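Local atomic coordinates of leucine aminopeptidase (Legionella pneumophila, PDB entry 5GNE), a protein that probably removes amino-terminal residues from peptides as a zinc-dependent aminopeptidase of the M28 family. Residues M215-V218 with V219-N223; W140-Q143 with Q144-L148. One frame throughout, in Å; residues are numbered along the deposited sequence.

Contact 1. Residues M215-V218 with V219-N223; sequences MARV and VFSSN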
ATOM      1  N   MET A 215       9.668 -10.269  -4.122  1.00 38.28           N
ATOM      2  CA  MET A 215       9.644 -10.899  -2.799  1.00 42.21           C
ATOM      3  C   MET A 215       8.912 -12.238  -2.848  1.00 41.03           C
ATOM      4  O   MET A 215       9.434 -13.267  -2.394  1.00 43.56           O
ATOM      5  CB  MET A 215       8.985  -9.975  -1.801  1.00 38.13           C
ATOM      6  CG  MET A 215       9.920  -8.861  -1.337  1.00 35.82           C
ATOM      7  SD  MET A 215       8.923  -7.598  -0.542  1.00 57.50           S
ATOM      8  CE  MET A 215       8.334  -8.554   0.855  1.00 49.24           C
ATOM      9  N   ALA A 216       7.741 -12.235  -3.480  1.00 40.48           N
ATOM     10  CA  ALA A 216       6.952 -13.461  -3.659  1.00 45.42           C
ATOM     11  C   ALA A 216       7.736 -14.509  -4.429  1.00 41.14           C
ATOM     12  O   ALA A 216       7.712 -15.687  -4.096  1.00 47.42           O
ATOM     13  CB  ALA A 216       5.627 -13.170  -4.367  1.00 44.76           C
ATOM     14  N   ARG A 217       8.430 -14.089  -5.466  1.00 42.18           N
ATOM     15  CA  ARG A 217       9.122 -15.051  -6.288  1.00 49.80           C
ATOM     16  C   ARG A 217      10.343 -15.637  -5.587  1.00 54.87           C
ATOM     17  O   ARG A 217      10.590 -16.840  -5.656  1.00 56.90           O
ATOM     18  CB  ARG A 217       9.582 -14.382  -7.575  1.00 55.43           C
ATOM     19  CG  ARG A 217      10.282 -15.321  -8.559  1.00 63.74           C
ATOM     20  CD  ARG A 217      11.011 -14.533  -9.656  1.00 53.74           C
ATOM     21  NE  ARG A 217      12.254 -13.979  -9.129  1.00 59.69           N
ATOM     22  CZ  ARG A 217      13.323 -14.712  -8.819  1.00 54.94           C
ATOM     23  NH1 ARG A 217      13.305 -16.022  -9.014  1.00 49.06           N
ATOM     24  NH2 ARG A 217      14.413 -14.135  -8.327  1.00 58.79           N
ATOM     25  N   VAL A 218      11.095 -14.794  -4.892  1.00 48.85           N
ATOM     26  CA  VAL A 218      12.157 -15.288  -4.028  1.00 48.39           C
ATOM     27  C   VAL A 218      11.654 -16.306  -2.999  1.00 51.94           C
ATOM     28  O   VAL A 218      12.216 -17.394  -2.872  1.00 60.94           O
ATOM     29  CB  VAL A 218      12.871 -14.129  -3.328  1.00 47.75           C
ATOM     30  CG1 VAL A 218      13.813 -14.662  -2.260  1.00 39.69           C
ATOM     31  CG2 VAL A 218      13.636 -13.319  -4.365  1.00 38.69           C
ATOM     32  N   VAL A 219      10.568 -15.977  -2.311  1.00 47.59           N
ATOM     33  CA  VAL A 219       9.951 -16.900  -1.360  1.00 46.50           C
ATOM     34  C   VAL A 219       9.561 -18.246  -2.011  1.00 58.90           C
ATOM     35  O   VAL A 219       9.799 -19.300  -1.432  1.00 57.43           O
ATOM     36  CB  VAL A 219       8.699 -16.268  -0.708  1.00 42.94           C
ATOM     37  CG1 VAL A 219       7.872 -17.324  -0.010  1.00 43.75           C
ATOM     38  CG2 VAL A 219       9.094 -15.159   0.275  1.00 37.27           C
ATOM     39  N   PHE A 220       9.025 -18.227  -3.230  1.00 59.67           N
ATOM     40  CA  PHE A 220       8.676 -19.481  -3.912  1.00 55.03           C
ATOM     41  C   PHE A 220       9.917 -20.323  -4.204  1.00 64.32           C
ATOM     42  O   PHE A 220       9.880 -21.557  -4.130  1.00 59.93           O
ATOM     43  CB  PHE A 220       7.926 -19.237  -5.234  1.00 51.57           C
ATOM     44  CG  PHE A 220       6.448 -18.953  -5.079  1.00 46.12           C
ATOM     45  CD1 PHE A 220       5.617 -19.871  -4.493  1.00 51.52           C
ATOM     46  CD2 PHE A 220       5.886 -17.797  -5.584  1.00 57.86           C
ATOM     47  CE1 PHE A 220       4.258 -19.620  -4.365  1.00 60.38           C
ATOM     48  CE2 PHE A 220       4.528 -17.542  -5.463  1.00 45.93           C
ATOM     49  CZ  PHE A 220       3.718 -18.449  -4.860  1.00 50.43           C
ATOM     50  N   SER A 221      11.008 -19.658  -4.557  1.00 64.45           N
ATOM     51  CA  SER A 221      12.246 -20.354  -4.896  1.00 69.63           C
ATOM     52  C   SER A 221      13.105 -20.662  -3.658  1.00 65.47           C
ATOM     53  O   SER A 221      14.121 -21.332  -3.764  1.00 74.42           O
ATOM     54  CB  SER A 221      13.044 -19.546  -5.914  1.00 68.24           C
ATOM     55  OG  SER A 221      13.355 -18.279  -5.383  1.00 83.09           O
ATOM     56  N   SER A 222      12.711 -20.148  -2.498  1.00 67.56           N
ATOM     57  CA  SER A 222      13.381 -20.479  -1.229  1.00 69.02           C
ATOM     58  C   SER A 222      13.458 -21.984  -0.901  1.00 66.69           C
ATOM     59  O   SER A 222      12.633 -22.775  -1.356  1.00 69.10           O
ATOM     60  CB  SER A 222      12.662 -19.752  -0.075  1.00 59.28           C
ATOM     61  OG  SER A 222      12.999 -20.258   1.221  1.00 48.65           O
ATOM     62  N   ASN A 223      14.469 -22.363  -0.114  1.00 61.41           N
ATOM     63  CA  ASN A 223      14.681 -23.758   0.291  1.00 66.60           C
ATOM     64  C   ASN A 223      14.020 -24.060   1.641  1.00 70.14           C
ATOM     65  O   ASN A 223      13.957 -25.209   2.069  1.00 79.07           O
ATOM     66  CB  ASN A 223      16.174 -24.094   0.352  1.00 69.01           C
ATOM     67  CG  ASN A 223      16.705 -24.626  -0.967  1.00 91.51           C
ATOM     68  OD1 ASN A 223      17.488 -23.961  -1.651  1.00100.00           O
ATOM     69  ND2 ASN A 223      16.281 -25.836  -1.332  1.00 97.15           N
TER
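Ser221 turns its OG to chi1 60°, between its own backbone N and carbonyl carbon, and this points the hydroxyl back at the carbonyls of Arg217 and Val218. OG lies 2.9 Å from Val218 O and 3.1 Å from Arg217 O. The hydroxyl has one proton for the two acceptors, and which of them receives it is not settled. Ser221 N also bonds to Arg217 O. The serine therefore meets the preceding turn through both backbone and side chain. Next along the chain, Ser222 N makes a weak bond to Val218 O, and Ser222 OG hydrogen-bonds to Phe224 O.

Phe220 has chi1 -81°, with CG beside its backbone N. This lays the ring against the preceding turn, where CD2 comes within 3.2 Å of Ala216 O. The CA of Arg217 sits at the ring edge, near its plane. Regular helical bonds run alongside, with Val219 N to Met215 O at 2.9 Å and nearly straight at 170°. The guanidinium of Arg217 is engaged elsewhere, in a salt bridge with Glu214.

The helix is the crossover of the beta-alpha-beta unit formed with strands 185-191 and 230-235. Met215 and Val218 pack on helix 355-373, Val219 and Phe220 on strand 170-177, and Arg217 and Phe220 on helix 132-151.

Contact 2. Residues W140-Q143 with Q144-L148; sequences WFKQ and QFDTL
Trp140 and Gln144 stack one helical turn apart, with the indole and amide planes only 7° from parallel. Gln144 CG stands over the centre of the six-membered ring, 3.5 Å from its centroid, in a CH-pi contact. The rest of the side chain continues across the same face. Its CD lies 3.4 Å from Trp140 CZ2, and OE1 rests over the ring near NE1. This is not a hydrogen bond, because the oxygen approaches the face of the indole and the N-H points elsewhere. A bend at chi2 of Gln144, -62°, folds the amide flat over the ring. His120 stacks on Trp140 as well.

Lys142 and Asp146 are also one turn apart, but they meet as a salt bridge. Lys142 runs out nearly straight and then bends at its last torsion, chi4 -77°, which turns NZ toward the carboxylate. NZ meets OD2 of Asp146 on its syn side at 3.0 Å. Ser159 OG joins the pair, hydrogen-bonded to Lys142 NZ and to Asp146 OD1. This i to i+4 ion pair thus ties helix 132-151 to strand 157-164, an outermost strand of the mixed eight-stranded sheet. Phe141 and Phe145 cover the neighbouring strand 170-177, so the helix packs against the sheet at this edge.

Thr147 lies alongside Gln143, the two side chains pointing the same way. Gln143 O accepts two bonds from it, one from Thr147 N at 2.8 Å and one from OG1 at 2.9 Å. The donors come from opposite faces of the carbonyl plane. OG1 sits well above that plane, beside the backbone N of its own residue.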
ATOM      1  N   TRP A 140      -3.497  -9.126 -14.480  1.00 51.21           N
ATOM      2  CA  TRP A 140      -2.099  -9.463 -14.703  1.00 53.11           C
ATOM      3  C   TRP A 140      -1.400  -9.915 -13.409  1.00 58.25           C
ATOM      4  O   TRP A 140      -0.768 -10.972 -13.351  1.00 60.39           O
ATOM      5  CB  TRP A 140      -1.380  -8.272 -15.332  1.00 52.04           C
ATOM      6  CG  TRP A 140       0.020  -8.570 -15.707  1.00 56.95           C
ATOM      7  CD1 TRP A 140       0.448  -9.212 -16.837  1.00 59.58           C
ATOM      8  CD2 TRP A 140       1.196  -8.228 -14.969  1.00 58.88           C
ATOM      9  NE1 TRP A 140       1.814  -9.293 -16.843  1.00 62.22           N
ATOM     10  CE2 TRP A 140       2.302  -8.706 -15.706  1.00 63.28           C
ATOM     11  CE3 TRP A 140       1.424  -7.566 -13.755  1.00 57.43           C
ATOM     12  CZ2 TRP A 140       3.620  -8.541 -15.275  1.00 64.05           C
ATOM     13  CZ3 TRP A 140       2.737  -7.410 -13.318  1.00 61.92           C
ATOM     14  CH2 TRP A 140       3.817  -7.899 -14.077  1.00 66.20           C
ATOM     15  N   PHE A 141      -1.519  -9.094 -12.377  1.00 54.95           N
ATOM     16  CA  PHE A 141      -0.874  -9.359 -11.109  1.00 49.44           C
ATOM     17  C   PHE A 141      -1.273 -10.716 -10.564  1.00 47.29           C
ATOM     18  O   PHE A 141      -0.416 -11.504 -10.161  1.00 49.35           O
ATOM     19  CB  PHE A 141      -1.237  -8.261 -10.100  1.00 44.32           C
ATOM     20  CG  PHE A 141      -0.668  -8.473  -8.730  1.00 38.93           C
ATOM     21  CD1 PHE A 141      -1.379  -9.188  -7.774  1.00 36.73           C
ATOM     22  CD2 PHE A 141       0.560  -7.929  -8.392  1.00 39.18           C
ATOM     23  CE1 PHE A 141      -0.869  -9.389  -6.507  1.00 42.79           C
ATOM     24  CE2 PHE A 141       1.087  -8.099  -7.127  1.00 42.68           C
ATOM     25  CZ  PHE A 141       0.370  -8.840  -6.171  1.00 50.40           C
ATOM     26  N   LYS A 142      -2.576 -11.002 -10.603  1.00 58.21           N
ATOM     27  CA  LYS A 142      -3.109 -12.255 -10.067  1.00 55.50           C
ATOM     28  C   LYS A 142      -2.470 -13.419 -10.798  1.00 52.15           C
ATOM     29  O   LYS A 142      -2.032 -14.402 -10.200  1.00 53.94           O
ATOM     30  CB  LYS A 142      -4.636 -12.316 -10.196  1.00 42.89           C
ATOM     31  CG  LYS A 142      -5.253 -13.445  -9.360  1.00 49.62           C
ATOM     32  CD  LYS A 142      -6.691 -13.781  -9.740  1.00 51.97           C
ATOM     33  CE  LYS A 142      -7.221 -14.921  -8.878  1.00 53.51           C
ATOM     34  NZ  LYS A 142      -6.690 -16.251  -9.320  1.00 62.09           N
ATOM     35  N   GLN A 143      -2.443 -13.301 -12.108  1.00 52.45           N
ATOM     36  CA  GLN A 143      -1.910 -14.354 -12.950  1.00 57.94           C
ATOM     37  C   GLN A 143      -0.401 -14.525 -12.756  1.00 56.56           C
ATOM     38  O   GLN A 143       0.102 -15.649 -12.823  1.00 54.82           O
ATOM     39  CB  GLN A 143      -2.275 -14.063 -14.399  1.00 62.78           C
ATOM     40  CG  GLN A 143      -1.385 -14.686 -15.419  1.00 83.97           C
ATOM     41  CD  GLN A 143      -1.671 -14.116 -16.778  1.00112.06           C
ATOM     42  OE1 GLN A 143      -2.756 -14.314 -17.325  1.00124.70           O
ATOM     43  NE2 GLN A 143      -0.722 -13.356 -17.316  1.00118.48           N
ATOM     44  N   GLN A 144       0.320 -13.428 -12.502  1.00 56.78           N
ATOM     45  CA  GLN A 144       1.756 -13.528 -12.180  1.00 53.00           C
ATOM     46  C   GLN A 144       1.974 -14.367 -10.921  1.00 51.90           C
ATOM     47  O   GLN A 144       2.935 -15.125 -10.820  1.00 53.20           O
ATOM     48  CB  GLN A 144       2.395 -12.157 -11.975  1.00 46.01           C
ATOM     49  CG  GLN A 144       2.392 -11.254 -13.177  1.00 51.78           C
ATOM     50  CD  GLN A 144       3.180 -11.824 -14.334  1.00 62.69           C
ATOM     51  OE1 GLN A 144       2.604 -12.180 -15.357  1.00 68.17           O
ATOM     52  NE2 GLN A 144       4.499 -11.921 -14.177  1.00 57.88           N
ATOM     53  N   PHE A 145       1.065 -14.241  -9.964  1.00 50.38           N
ATOM     54  CA  PHE A 145       1.179 -15.020  -8.744  1.00 54.90           C
ATOM     55  C   PHE A 145       0.836 -16.473  -9.035  1.00 61.35           C
ATOM     56  O   PHE A 145       1.622 -17.370  -8.731  1.00 64.92           O
ATOM     57  CB  PHE A 145       0.258 -14.475  -7.644  1.00 40.45           C
ATOM     58  CG  PHE A 145       0.322 -15.263  -6.361  1.00 42.67           C
ATOM     59  CD1 PHE A 145       1.261 -14.949  -5.390  1.00 36.22           C
ATOM     60  CD2 PHE A 145      -0.543 -16.333  -6.131  1.00 48.02           C
ATOM     61  CE1 PHE A 145       1.330 -15.687  -4.201  1.00 50.69           C
ATOM     62  CE2 PHE A 145      -0.482 -17.071  -4.948  1.00 45.17           C
ATOM     63  CZ  PHE A 145       0.456 -16.750  -3.988  1.00 50.53           C
ATOM     64  N   ASP A 146      -0.328 -16.696  -9.642  1.00 60.61           N
ATOM     65  CA  ASP A 146      -0.785 -18.043  -9.976  1.00 57.25           C
ATOM     66  C   ASP A 146       0.266 -18.812 -10.768  1.00 62.28           C
ATOM     67  O   ASP A 146       0.570 -19.975 -10.461  1.00 59.96           O
ATOM     68  CB  ASP A 146      -2.091 -17.984 -10.772  1.00 64.00           C
ATOM     69  CG  ASP A 146      -3.202 -17.284 -10.030  1.00 71.44           C
ATOM     70  OD1 ASP A 146      -3.163 -17.254  -8.779  1.00 67.44           O
ATOM     71  OD2 ASP A 146      -4.113 -16.755 -10.706  1.00 84.78           O
ATOM     72  N   THR A 147       0.817 -18.154 -11.787  1.00 57.66           N
ATOM     73  CA  THR A 147       1.846 -18.755 -12.619  1.00 59.05           C
ATOM     74  C   THR A 147       3.045 -19.173 -11.772  1.00 62.04           C
ATOM     75  O   THR A 147       3.508 -20.317 -11.855  1.00 66.06           O
ATOM     76  CB  THR A 147       2.310 -17.804 -13.738  1.00 62.82           C
ATOM     77  OG1 THR A 147       1.250 -17.612 -14.687  1.00 56.72           O
ATOM     78  CG2 THR A 147       3.529 -18.392 -14.452  1.00 53.62           C
ATOM     79  N   LEU A 148       3.554 -18.240 -10.973  1.00 54.73           N
ATOM     80  CA  LEU A 148       4.690 -18.518 -10.099  1.00 57.45           C
ATOM     81  C   LEU A 148       4.446 -19.718  -9.187  1.00 55.42           C
ATOM     82  O   LEU A 148       5.303 -20.593  -9.047  1.00 52.01           O
ATOM     83  CB  LEU A 148       4.992 -17.294  -9.230  1.00 56.78           C
ATOM     84  CG  LEU A 148       5.856 -16.192  -9.831  1.00 54.85           C
ATOM     85  CD1 LEU A 148       5.981 -15.031  -8.854  1.00 57.49           C
ATOM     86  CD2 LEU A 148       7.216 -16.731 -10.200  1.00 46.10           C
TER

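Overall arrangement
Contact 2 comes first along the chain, in helix 132-151, and contact 1 follows in helix 202-221. Their centres are 14 Å apart, and the two helices touch directly. Phe220 CZ of contact 1 is 3.7 Å from Phe145 CE1 of contact 2, with the ring planes at about 55°. Leu148 packs beside them, its CD2 3.8 Å from Arg217 CG. Both Phe145 and Phe220 also rest on Ile177 of strand 170-177. The zinc site is nearer to contact 2: the side chain of Phe141 is about 10 Å from that of the zinc ligand His191. Contact 1 lies away from the metal site.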